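PDB 1JPD: L-Ala-D/L-Glu Epimerase from Escherichia coli, which belongs to the enolase superfamily of enzymes, joining a mandelate racemase/muconate lactonizing enzyme-type N-terminal domain to an enolase-like C-terminal domain of TIM-barrel type. Local coordinates for residues L208-D213 / D228-T233; S235-L240 / R268-S273; E40-T45 / A103-Q108. One frame throughout, in Å; residues are numbered along the deposited sequence.

Contact 1: residues L208-D213 / D228-T233; sequences LPAQDD and DESCHT
Ala-210 lays its methyl group against two consecutive side chains of the facing loop: its CB is 3.5 Å from OG of Ser-230 and 4.0 Å from CB of Glu-229. The hydroxyl also sits beside the backbone, with Ser-230 OG 3.4 Å from Ala-210 CA. Two type I turns meet here at their corners. Ala-210 is the second residue of the turn from Pro-209 to Asp-212, and Glu-229 and Ser-230 are the central pair of the turn from Asp-228 to Cys-231. The two segments share no backbone hydrogen bond.

The polar side of the contact runs from Ser-230 to Asp-213. With OG anti to its own carbonyl carbon (chi1 -61°), Ser-230 brings the hydroxyl to 3.3 Å from OD1 of Asp-213, a weak hydrogen bond whose proton has another acceptor within reach. The carboxylate swings across from the first loop, its CG lying between the backbone N and the carbonyl carbon (chi1 64°). Its other partners lie outside the two loops: Tyr-244 bonds OD1 and Arg-243 forms a salt bridge with OD2, while Gln-206 NE2 bonds the serine hydroxyl.

Both loops follow barrel strands, 203-205 and 225-227, at the strand ends where enzymes of this superfamily build their active sites. Ala-210 N is bonded to Glu-182. Glu-229 O takes a hydrogen bond with Tyr-54, a residue of the N-terminal domain, and a weak bond from NE2 of His-232 at 3.1 Å.

The contact is thus a small methyl overlap beside a hydroxyl set between Asp-213 and Gln-206; with a salt bridge and a tyrosine bond holding the carboxylate from outside, the weak serine bond is not its main anchor.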
loop_
_atom_site.group_PDB
_atom_site.type_symbol
_atom_site.label_atom_id
_atom_site.label_comp_id
_atom_site.label_asym_id
_atom_site.label_seq_id
_atom_site.Cartn_x
_atom_site.Cartn_y
_atom_site.Cartn_z
ATOM N N LEU A 208 -14.621 3.034 9.279
ATOM C CA LEU A 208 -14.924 2.242 10.473
ATOM C C LEU A 208 -13.901 1.139 10.753
ATOM O O LEU A 208 -13.185 0.698 9.856
ATOM C CB LEU A 208 -16.321 1.613 10.353
ATOM C CG LEU A 208 -17.507 2.550 10.100
ATOM C CD1 LEU A 208 -18.787 1.727 10.059
ATOM C CD2 LEU A 208 -17.592 3.601 11.184
ATOM N N PRO A 209 -13.817 0.687 12.014
ATOM C CA PRO A 209 -12.877 -0.368 12.404
ATOM C C PRO A 209 -13.126 -1.635 11.591
ATOM O O PRO A 209 -14.274 -1.992 11.345
ATOM C CB PRO A 209 -13.190 -0.567 13.884
ATOM C CG PRO A 209 -13.592 0.806 14.327
ATOM C CD PRO A 209 -14.497 1.241 13.201
ATOM N N ALA A 210 -12.057 -2.314 11.184
ATOM C CA ALA A 210 -12.183 -3.537 10.398
ATOM C C ALA A 210 -13.058 -4.598 11.058
ATOM O O ALA A 210 -13.669 -5.419 10.373
ATOM C CB ALA A 210 -10.810 -4.127 10.120
ATOM N N GLN A 211 -13.117 -4.589 12.384
ATOM C CA GLN A 211 -13.901 -5.588 13.085
ATOM C C GLN A 211 -15.277 -5.091 13.511
ATOM O O GLN A 211 -15.917 -5.685 14.375
ATOM C CB GLN A 211 -13.125 -6.120 14.297
ATOM C CG GLN A 211 -12.944 -5.133 15.451
ATOM C CD GLN A 211 -11.829 -4.107 15.231
ATOM O OE1 GLN A 211 -11.439 -3.405 16.165
ATOM N NE2 GLN A 211 -11.320 -4.017 14.007
ATOM N N ASP A 212 -15.734 -4.007 12.894
ATOM C CA ASP A 212 -17.051 -3.452 13.195
ATOM C C ASP A 212 -17.458 -2.435 12.132
ATOM O O ASP A 212 -17.712 -1.268 12.430
ATOM C CB ASP A 212 -17.058 -2.820 14.590
ATOM C CG ASP A 212 -17.974 -3.558 15.562
ATOM O OD1 ASP A 212 -17.727 -3.512 16.790
ATOM O OD2 ASP A 212 -18.953 -4.181 15.099
ATOM N N ASP A 213 -17.529 -2.903 10.889
ATOM C CA ASP A 213 -17.881 -2.052 9.759
ATOM C C ASP A 213 -19.207 -2.437 9.087
ATOM O O ASP A 213 -19.430 -2.137 7.909
ATOM C CB ASP A 213 -16.745 -2.078 8.717
ATOM C CG ASP A 213 -16.534 -3.462 8.100
ATOM O OD1 ASP A 213 -15.736 -3.583 7.142
ATOM O OD2 ASP A 213 -17.162 -4.434 8.572
ATOM N N ASP A 228 -9.322 -0.854 3.614
ATOM C CA ASP A 228 -7.882 -0.850 3.842
ATOM C C ASP A 228 -7.558 -1.977 4.816
ATOM O O ASP A 228 -7.137 -3.055 4.405
ATOM C CB ASP A 228 -7.436 0.491 4.427
ATOM C CG ASP A 228 -5.920 0.622 4.506
ATOM O OD1 ASP A 228 -5.210 -0.323 4.090
ATOM O OD2 ASP A 228 -5.447 1.681 4.981
ATOM N N GLU A 229 -7.760 -1.732 6.108
ATOM C CA GLU A 229 -7.491 -2.764 7.098
ATOM C C GLU A 229 -8.418 -3.954 6.870
ATOM O O GLU A 229 -8.061 -5.078 7.185
ATOM C CB GLU A 229 -7.660 -2.227 8.531
ATOM C CG GLU A 229 -6.505 -1.340 9.016
ATOM C CD GLU A 229 -6.576 0.090 8.475
ATOM O OE1 GLU A 229 -7.274 0.324 7.458
ATOM O OE2 GLU A 229 -5.923 0.983 9.061
ATOM N N SER A 230 -9.596 -3.714 6.303
ATOM C CA SER A 230 -10.551 -4.795 6.059
ATOM C C SER A 230 -10.219 -5.655 4.851
ATOM O O SER A 230 -10.847 -6.686 4.643
ATOM C CB SER A 230 -11.963 -4.239 5.884
ATOM O OG SER A 230 -12.389 -3.555 7.047
ATOM N N CYS A 231 -9.237 -5.242 4.060
ATOM C CA CYS A 231 -8.854 -6.006 2.881
ATOM C C CYS A 231 -7.422 -6.547 2.890
ATOM O O CYS A 231 -6.474 -5.765 2.845
ATOM C CB CYS A 231 -9.019 -5.149 1.635
ATOM S SG CYS A 231 -8.300 -5.922 0.178
ATOM N N HIS A 232 -7.265 -7.871 2.922
ATOM C CA HIS A 232 -5.930 -8.482 2.905
ATOM C C HIS A 232 -5.684 -9.257 1.619
ATOM O O HIS A 232 -4.745 -8.971 0.869
ATOM C CB HIS A 232 -5.732 -9.485 4.043
ATOM C CG HIS A 232 -5.971 -8.933 5.408
ATOM N ND1 HIS A 232 -5.407 -9.492 6.534
ATOM C CD2 HIS A 232 -6.763 -7.925 5.843
ATOM C CE1 HIS A 232 -5.843 -8.854 7.606
ATOM N NE2 HIS A 232 -6.668 -7.898 7.214
ATOM N N THR A 233 -6.521 -10.265 1.396
ATOM C CA THR A 233 -6.401 -11.126 0.225
ATOM C C THR A 233 -7.765 -11.362 -0.422
ATOM O O THR A 233 -8.770 -10.830 0.038
ATOM C CB THR A 233 -5.809 -12.499 0.624
ATOM O OG1 THR A 233 -6.771 -13.227 1.397
ATOM C CG2 THR A 233 -4.551 -12.315 1.464
#

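Contact 2: residues S235-L240 / R268-S273; sequences SNLKAL and RAQGFS
Leu-237 sets one methyl over the ring of Phe-272 in a CH-pi contact: CD2 stands 4.2 Å from the ring centroid, 27° off the normal. The two side chains run past each other in opposite directions, and the methyl is nearest the CE1 side of the ring, at 3.8 Å from CD2 to CE1.

The other apolar contact comes from one helical turn further on. Leu-240 CB touches Phe-272 CE2 at 4.0 Å, while the carbonyl carbon of Leu-240 lies at the ring edge, near its plane. The carbonyl oxygen of Leu-237 also approaches Phe-272 CZ, at 3.7 Å, so the far end of the ring abuts the helix backbone as well as its leucines. Lys-241 adds a cation-pi interaction with the same ring.

Polar atoms serve here as neighbours more than as partners. Gln-270, extended beyond CG, places NE2 3.8 Å from CD1 of Leu-237 in a plain van der Waals contact; the amide nitrogen is bonded instead to Glu-266. Gln-270 O accepts from Lys-241 NZ.

The backbone bonds of the helix end fix where the chain turns. A Schellman motif with Gly-271 as its C-prime residue ends helix 257-269, Phe-272 N returning to Ala-267 O, and the chain passes immediately into strand 273-276. Phe-272 therefore projects at the helix-to-strand junction and packs on Ala-267 and Val-247, while Leu-237 also rests on Leu-263 and Glu-266, so that the short helix 237-240 is tied to helix 257-269 beside the parallel barrel strands 246-249 and 273-276.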
loop_
_atom_site.group_PDB
_atom_site.type_symbol
_atom_site.label_atom_id
_atom_site.label_comp_id
_atom_site.label_asym_id
_atom_site.label_seq_id
_atom_site.Cartn_x
_atom_site.Cartn_y
_atom_site.Cartn_z
ATOM N N SER A 235 -9.571 -13.702 -0.154
ATOM C CA SER A 235 -10.394 -14.339 0.861
ATOM C C SER A 235 -11.411 -13.403 1.536
ATOM O O SER A 235 -12.468 -13.856 1.979
ATOM C CB SER A 235 -9.468 -14.967 1.909
ATOM O OG SER A 235 -10.181 -15.545 2.987
ATOM N N ASN A 236 -11.105 -12.109 1.616
ATOM C CA ASN A 236 -12.023 -11.161 2.250
ATOM C C ASN A 236 -13.049 -10.586 1.261
ATOM O O ASN A 236 -14.051 -9.988 1.668
ATOM C CB ASN A 236 -11.252 -9.994 2.900
ATOM C CG ASN A 236 -10.057 -10.455 3.741
ATOM O OD1 ASN A 236 -8.938 -10.562 3.240
ATOM N ND2 ASN A 236 -10.294 -10.731 5.020
ATOM N N LEU A 237 -12.812 -10.772 -0.036
ATOM C CA LEU A 237 -13.715 -10.227 -1.051
ATOM C C LEU A 237 -15.204 -10.472 -0.821
ATOM O O LEU A 237 -16.031 -9.613 -1.118
ATOM C CB LEU A 237 -13.315 -10.727 -2.440
ATOM C CG LEU A 237 -12.052 -10.043 -2.962
ATOM C CD1 LEU A 237 -11.659 -10.593 -4.322
ATOM C CD2 LEU A 237 -12.310 -8.553 -3.041
ATOM N N LYS A 238 -15.552 -11.637 -0.292
ATOM C CA LYS A 238 -16.950 -11.948 -0.036
ATOM C C LYS A 238 -17.504 -10.999 1.018
ATOM O O LYS A 238 -18.539 -10.363 0.817
ATOM C CB LYS A 238 -17.087 -13.380 0.467
ATOM C CG LYS A 238 -18.460 -13.689 1.031
ATOM C CD LYS A 238 -18.377 -14.848 1.995
ATOM C CE LYS A 238 -19.726 -15.169 2.589
ATOM N NZ LYS A 238 -19.580 -16.247 3.586
ATOM N N ALA A 239 -16.805 -10.921 2.147
ATOM C CA ALA A 239 -17.211 -10.063 3.250
ATOM C C ALA A 239 -17.317 -8.610 2.807
ATOM O O ALA A 239 -18.261 -7.910 3.174
ATOM C CB ALA A 239 -16.214 -10.183 4.401
ATOM N N LEU A 240 -16.352 -8.163 2.011
ATOM C CA LEU A 240 -16.340 -6.785 1.541
ATOM C C LEU A 240 -17.500 -6.412 0.610
ATOM O O LEU A 240 -17.961 -5.272 0.618
ATOM C CB LEU A 240 -15.007 -6.480 0.849
ATOM C CG LEU A 240 -13.718 -6.653 1.665
ATOM C CD1 LEU A 240 -12.532 -6.219 0.814
ATOM C CD2 LEU A 240 -13.781 -5.833 2.947
ATOM N N ARG A 268 -11.506 -6.833 -9.464
ATOM C CA ARG A 268 -12.132 -6.168 -10.598
ATOM C C ARG A 268 -13.347 -6.969 -11.045
ATOM O O ARG A 268 -14.457 -6.441 -11.157
ATOM C CB ARG A 268 -11.163 -6.088 -11.765
ATOM C CG ARG A 268 -10.188 -4.952 -11.735
ATOM C CD ARG A 268 -9.356 -5.064 -12.984
ATOM N NE ARG A 268 -8.628 -3.849 -13.304
ATOM C CZ ARG A 268 -7.961 -3.683 -14.438
ATOM N NH1 ARG A 268 -7.944 -4.660 -15.336
ATOM N NH2 ARG A 268 -7.321 -2.548 -14.680
ATOM N N ALA A 269 -13.112 -8.255 -11.301
ATOM C CA ALA A 269 -14.156 -9.165 -11.750
ATOM C C ALA A 269 -15.418 -9.059 -10.905
ATOM O O ALA A 269 -16.521 -9.224 -11.420
ATOM C CB ALA A 269 -13.638 -10.606 -11.744
ATOM N N GLN A 270 -15.266 -8.784 -9.614
ATOM C CA GLN A 270 -16.430 -8.669 -8.742
ATOM C C GLN A 270 -16.973 -7.255 -8.628
ATOM O O GLN A 270 -17.818 -6.979 -7.775
ATOM C CB GLN A 270 -16.116 -9.219 -7.354
ATOM C CG GLN A 270 -15.931 -10.716 -7.346
ATOM C CD GLN A 270 -15.862 -11.289 -5.949
ATOM O OE1 GLN A 270 -16.709 -10.993 -5.101
ATOM N NE2 GLN A 270 -14.862 -12.128 -5.702
ATOM N N GLY A 271 -16.481 -6.359 -9.476
ATOM C CA GLY A 271 -16.975 -4.992 -9.474
ATOM C C GLY A 271 -16.289 -3.991 -8.571
ATOM O O GLY A 271 -16.759 -2.859 -8.431
ATOM N N PHE A 272 -15.180 -4.389 -7.958
ATOM C CA PHE A 272 -14.456 -3.485 -7.076
ATOM C C PHE A 272 -13.469 -2.628 -7.856
ATOM O O PHE A 272 -12.901 -3.075 -8.852
ATOM C CB PHE A 272 -13.660 -4.261 -6.015
ATOM C CG PHE A 272 -14.503 -5.018 -5.027
ATOM C CD1 PHE A 272 -14.827 -6.355 -5.245
ATOM C CD2 PHE A 272 -14.928 -4.410 -3.850
ATOM C CE1 PHE A 272 -15.555 -7.077 -4.298
ATOM C CE2 PHE A 272 -15.657 -5.124 -2.901
ATOM C CZ PHE A 272 -15.971 -6.461 -3.124
ATOM N N SER A 273 -13.275 -1.391 -7.407
ATOM C CA SER A 273 -12.289 -0.511 -8.026
ATOM C C SER A 273 -11.019 -0.766 -7.206
ATOM O O SER A 273 -11.100 -1.246 -6.072
ATOM C CB SER A 273 -12.727 0.961 -7.942
ATOM O OG SER A 273 -13.313 1.271 -6.692
#

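Contact 3: residues E40-T45 / A103-Q108; sequences EGIKGT and ARRQQQ
Arg-104, at the end of helix 89-104, lays the base of its side chain on Ile-42: CB lies 3.4 Å from CG2 of the isoleucine, the two side chains crossing at a slant. Beyond that point the arginine stretches out from CG to NE (chi2 163°, chi3 176°), slanting across the strand toward the carbonyl oxygen of Lys-43. No hydrogen bond forms there, and the close approach of the arginine to that oxygen is doubtful in the model. A long, weak ion pair links Arg-104 NE to Asp-100, one helical turn back, whose OD1 also takes the backbone N-H of Thr-45 and so joins helix to strand directly.

Arg-105, the first residue to leave helical geometry, meets the same isoleucine at about a right angle. Its CG is 3.8 Å from Ile-42 CG2 and 3.9 Å from Ile-42 CB, so the branched side chain lies against the aliphatic parts of two consecutive arginines. The chain then bends at chi3 (72°), and NE makes a long, weak ion pair with Glu-39.

Strand 42-48 is an outer strand of the three-stranded antiparallel sheet that, with the helices after it, forms the N-terminal domain characteristic of the enolase superfamily. Ile-42 lies just after the short turn that leads from strand 29-39; beside it, the amine of Lys-43 forms a salt bridge with Glu-36.

Gln-106 continues the chain with its backbone N bonded to Ala-103 O at 3.1 Å. Gln-107, with positive phi, is the C-prime residue of a Schellman motif, its N bonded to Arg-104 O at 3.0 Å. Gln-108 closes the motif from N to Ala-103 O, which thus accepts from both Gln-106 N and Gln-108 N, and its side chain touches Leu-113 of helix 110-114.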
loop_
_atom_site.group_PDB
_atom_site.type_symbol
_atom_site.label_atom_id
_atom_site.label_comp_id
_atom_site.label_asym_id
_atom_site.label_seq_id
_atom_site.Cartn_x
_atom_site.Cartn_y
_atom_site.Cartn_z
ATOM N N GLU A 40 23.072 -18.541 -8.112
ATOM C CA GLU A 40 24.390 -18.488 -8.731
ATOM C C GLU A 40 24.666 -17.232 -9.560
ATOM O O GLU A 40 24.314 -17.149 -10.740
ATOM C CB GLU A 40 24.632 -19.742 -9.580
ATOM C CG GLU A 40 23.759 -19.860 -10.815
ATOM C CD GLU A 40 23.852 -21.219 -11.478
ATOM O OE1 GLU A 40 24.916 -21.530 -12.064
ATOM O OE2 GLU A 40 22.858 -21.977 -11.407
ATOM N N GLY A 41 25.305 -16.254 -8.925
ATOM C CA GLY A 41 25.647 -15.025 -9.610
ATOM C C GLY A 41 24.520 -14.036 -9.594
ATOM O O GLY A 41 24.725 -12.857 -9.321
ATOM N N ILE A 42 23.321 -14.523 -9.876
ATOM C CA ILE A 42 22.159 -13.658 -9.891
ATOM C C ILE A 42 21.565 -13.553 -8.495
ATOM O O ILE A 42 21.337 -14.564 -7.836
ATOM C CB ILE A 42 21.085 -14.199 -10.849
ATOM C CG1 ILE A 42 21.736 -14.623 -12.169
ATOM C CG2 ILE A 42 20.019 -13.133 -11.109
ATOM C CD1 ILE A 42 22.495 -13.517 -12.877
ATOM N N LYS A 43 21.330 -12.324 -8.046
ATOM C CA LYS A 43 20.759 -12.087 -6.727
ATOM C C LYS A 43 19.322 -11.584 -6.810
ATOM O O LYS A 43 19.000 -10.738 -7.640
ATOM C CB LYS A 43 21.601 -11.064 -5.954
ATOM C CG LYS A 43 22.966 -11.567 -5.507
ATOM C CD LYS A 43 23.697 -10.536 -4.644
ATOM C CE LYS A 43 25.051 -11.063 -4.157
ATOM N NZ LYS A 43 25.751 -10.124 -3.226
ATOM N N GLY A 44 18.462 -12.112 -5.946
ATOM C CA GLY A 44 17.076 -11.677 -5.912
ATOM C C GLY A 44 16.844 -11.032 -4.559
ATOM O O GLY A 44 17.119 -11.644 -3.525
ATOM N N THR A 45 16.360 -9.796 -4.544
ATOM C CA THR A 45 16.133 -9.127 -3.272
ATOM C C THR A 45 14.687 -8.738 -3.038
ATOM O O THR A 45 14.047 -8.120 -3.885
ATOM C CB THR A 45 17.018 -7.887 -3.141
ATOM O OG1 THR A 45 18.392 -8.284 -3.234
ATOM C CG2 THR A 45 16.784 -7.209 -1.798
ATOM N N ALA A 103 13.363 -12.264 -12.660
ATOM C CA ALA A 103 13.492 -11.242 -13.690
ATOM C C ALA A 103 14.948 -11.000 -14.051
ATOM O O ALA A 103 15.273 -10.791 -15.217
ATOM C CB ALA A 103 12.851 -9.946 -13.230
ATOM N N ARG A 104 15.822 -11.017 -13.051
ATOM C CA ARG A 104 17.240 -10.804 -13.297
ATOM C C ARG A 104 17.821 -11.987 -14.056
ATOM O O ARG A 104 18.745 -11.824 -14.851
ATOM C CB ARG A 104 17.992 -10.610 -11.983
ATOM C CG ARG A 104 17.786 -9.252 -11.348
ATOM C CD ARG A 104 18.207 -9.271 -9.888
ATOM N NE ARG A 104 18.115 -7.953 -9.274
ATOM C CZ ARG A 104 18.916 -6.940 -9.577
ATOM N NH1 ARG A 104 19.867 -7.101 -10.482
ATOM N NH2 ARG A 104 18.764 -5.766 -8.984
ATOM N N ARG A 105 17.275 -13.177 -13.811
ATOM C CA ARG A 105 17.743 -14.379 -14.492
ATOM C C ARG A 105 17.290 -14.399 -15.946
ATOM O O ARG A 105 17.489 -15.383 -16.652
ATOM C CB ARG A 105 17.245 -15.638 -13.782
ATOM C CG ARG A 105 18.039 -15.988 -12.545
ATOM C CD ARG A 105 17.456 -17.183 -11.794
ATOM N NE ARG A 105 17.669 -18.457 -12.475
ATOM C CZ ARG A 105 16.928 -18.909 -13.480
ATOM N NH1 ARG A 105 15.907 -18.193 -13.936
ATOM N NH2 ARG A 105 17.204 -20.086 -14.024
ATOM N N GLN A 106 16.672 -13.311 -16.386
ATOM C CA GLN A 106 16.217 -13.199 -17.760
ATOM C C GLN A 106 16.612 -11.828 -18.266
ATOM O O GLN A 106 16.196 -11.398 -19.344
ATOM C CB GLN A 106 14.708 -13.373 -17.846
ATOM C CG GLN A 106 14.232 -14.683 -17.282
ATOM C CD GLN A 106 12.860 -15.060 -17.787
ATOM O OE1 GLN A 106 12.202 -15.939 -17.228
ATOM N NE2 GLN A 106 12.422 -14.403 -18.859
ATOM N N GLN A 107 17.420 -11.147 -17.464
ATOM C CA GLN A 107 17.905 -9.823 -17.805
ATOM C C GLN A 107 16.771 -8.919 -18.288
ATOM O O GLN A 107 16.841 -8.341 -19.375
ATOM C CB GLN A 107 18.992 -9.950 -18.870
ATOM C CG GLN A 107 20.099 -10.917 -18.466
ATOM C CD GLN A 107 21.111 -11.153 -19.568
ATOM O OE1 GLN A 107 21.797 -10.228 -20.008
ATOM N NE2 GLN A 107 21.210 -12.400 -20.022
ATOM N N GLN A 108 15.722 -8.820 -17.476
ATOM C CA GLN A 108 14.568 -7.977 -17.782
ATOM C C GLN A 108 14.173 -7.224 -16.518
ATOM O O GLN A 108 14.617 -7.554 -15.416
ATOM C CB GLN A 108 13.354 -8.802 -18.200
ATOM C CG GLN A 108 13.592 -9.912 -19.170
ATOM C CD GLN A 108 12.294 -10.618 -19.509
ATOM O OE1 GLN A 108 11.434 -10.063 -20.193
ATOM N NE2 GLN A 108 12.138 -11.841 -19.016
#

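How the contacts relate
Along the chain contact 3 comes first, in the N-terminal domain, followed by contact 1 and then contact 2, both in the enolase-like barrel domain. Contact 1 joins the loops after strands 203-205 and 225-227; contact 2 joins helix 237-240, before strand 246-249, to the end of helix 257-269, before strand 273-276. Their centres are 13 Å apart and they touch: Leu-240 packs on Ser-230 and Cys-231, so the helix of contact 2 rests on the second loop of contact 1. Contact 3 stands apart on the antiparallel sheet, its centre 37 Å from that of contact 1 and 34 Å from that of contact 2, a remote strand-helix contact in the other domain.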